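PDB 2J5U: cell shape-determining protein MreC from Listeria monocytogenes, which is probably involved in forming and maintaining bacterial cell shape and assembles as a homooligomer built from dimers. Local coordinates for residues Ala46-Lys49 / Lys50-Lys53. Sequence-based numbering, arbitrary orientation.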
loop_
_atom_site.group_PDB
_atom_site.type_symbol
_atom_site.label_atom_id
_atom_site.label_comp_id
_atom_site.label_asym_id
_atom_site.label_seq_id
_atom_site.Cartn_x
_atom_site.Cartn_y
_atom_site.Cartn_z
ATOM N N ALA A 46 -36.627 4.348 48.795
ATOM C CA ALA A 46 -36.148 2.975 48.663
ATOM C C ALA A 46 -35.442 2.707 47.336
ATOM O O ALA A 46 -34.440 1.991 47.291
ATOM C CB ALA A 46 -37.305 2.010 48.837
ATOM N N ASP A 47 -35.969 3.276 46.255
ATOM C CA ASP A 47 -35.369 3.093 44.936
ATOM C C ASP A 47 -34.041 3.834 44.860
ATOM O O ASP A 47 -33.018 3.253 44.485
ATOM C CB ASP A 47 -36.316 3.592 43.842
ATOM C CG ASP A 47 -37.529 2.690 43.660
ATOM O OD1 ASP A 47 -38.294 2.910 42.695
ATOM O OD2 ASP A 47 -37.719 1.762 44.478
ATOM N N LEU A 48 -34.069 5.117 45.215
ATOM C CA LEU A 48 -32.870 5.953 45.225
ATOM C C LEU A 48 -31.857 5.287 46.140
ATOM O O LEU A 48 -30.691 5.091 45.784
ATOM C CB LEU A 48 -33.192 7.333 45.789
ATOM C CG LEU A 48 -34.067 8.251 44.952
ATOM C CD1 LEU A 48 -34.457 9.463 45.764
ATOM C CD2 LEU A 48 -33.308 8.656 43.710
ATOM N N LYS A 49 -32.337 4.946 47.328
ATOM C CA LYS A 49 -31.541 4.308 48.358
ATOM C C LYS A 49 -30.858 3.043 47.840
ATOM O O LYS A 49 -29.714 2.761 48.195
ATOM C CB LYS A 49 -32.441 3.998 49.562
ATOM C CG LYS A 49 -31.712 3.601 50.834
ATOM C CD LYS A 49 -32.305 4.299 52.060
ATOM C CE LYS A 49 -33.793 3.993 52.253
ATOM N NZ LYS A 49 -34.378 4.705 53.440
ATOM N N LYS A 50 -31.543 2.284 46.992
ATOM C CA LYS A 50 -30.938 1.069 46.459
ATOM C C LYS A 50 -29.889 1.431 45.413
ATOM O O LYS A 50 -28.771 0.912 45.428
ATOM C CB LYS A 50 -31.993 0.161 45.828
ATOM C CG LYS A 50 -31.410 -1.165 45.366
ATOM C CD LYS A 50 -32.394 -1.981 44.548
ATOM C CE LYS A 50 -31.749 -3.272 44.064
ATOM N NZ LYS A 50 -30.496 -3.012 43.293
ATOM N N GLU A 51 -30.269 2.326 44.506
ATOM C CA GLU A 51 -29.391 2.798 43.441
ATOM C C GLU A 51 -28.107 3.341 44.053
ATOM O O GLU A 51 -27.003 3.020 43.604
ATOM C CB GLU A 51 -30.086 3.911 42.671
ATOM C CG GLU A 51 -29.286 4.477 41.531
ATOM C CD GLU A 51 -29.819 5.823 41.085
ATOM O OE1 GLU A 51 -31.056 5.961 40.941
ATOM O OE2 GLU A 51 -28.999 6.743 40.878
ATOM N N ASN A 52 -28.272 4.173 45.077
ATOM C CA ASN A 52 -27.151 4.768 45.788
ATOM C C ASN A 52 -26.235 3.664 46.323
ATOM O O ASN A 52 -25.011 3.778 46.261
ATOM C CB ASN A 52 -27.676 5.636 46.942
ATOM C CG ASN A 52 -26.570 6.394 47.663
ATOM O OD1 ASN A 52 -25.726 5.797 48.326
ATOM N ND2 ASN A 52 -26.574 7.717 47.534
ATOM N N LYS A 53 -26.836 2.591 46.834
ATOM C CA LYS A 53 -26.077 1.466 47.383
ATOM C C LYS A 53 -25.258 0.797 46.281
ATOM O O LYS A 53 -24.098 0.442 46.492
ATOM C CB LYS A 53 -27.032 0.451 48.029
ATOM C CG LYS A 53 -26.409 -0.464 49.087
ATOM C CD LYS A 53 -25.642 -1.632 48.483
ATOM C CE LYS A 53 -25.001 -2.505 49.569
ATOM N NZ LYS A 53 -26.002 -3.124 50.489
#
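Asn52 N reaches back one turn to Leu48 O, 2.7 Å away, in a nearly straight bond (N-H...O 169°). Glu51 N does the same to Asp47 O at 2.9 Å, again almost linear. At the two flanks the ladder is less regular: Lys50 N lies 2.9 Å from Ala46 O with a more bent N-H...O angle of 136°, while Lys53 N meets Lys49 O at 3.2 Å. Asp47 O takes a weak bond from Lys50 N besides the nearly straight one from Glu51 N.

Across this turn the side chains of 50-53 touch 46-49 through CB, which lies against backbone carbonyl oxygens: Asn52 CB is 3.3 Å from Leu48 O, and Lys50 CB 3.4 Å from Ala46 O. Beyond that they diverge. Leu48 CD2 and Glu51 OE1, three residues apart, only just approach each other at 4.5 Å.

The polar ends look outward for partners. Lys50 runs extended until its last torsion (chi4 -56°) turns NZ into a salt bridge with Asp54, one turn on. Glu51 OE2 pairs with Lys56 of the second subunit, and Lys49 NZ with Glu44 of that subunit. Leu48 packs on Asn52 of the second subunit; Asn52, buried, packs against its own copy there, and its OD1 takes a weak hydrogen bond from Lys56 NZ of its own chain.

The turn belongs to helix 31-58, within the predicted coiled coil; this long N-terminal helix precedes strand 68-77, which opens the first of the two six-stranded antiparallel barrels, and pairs with the second subunit.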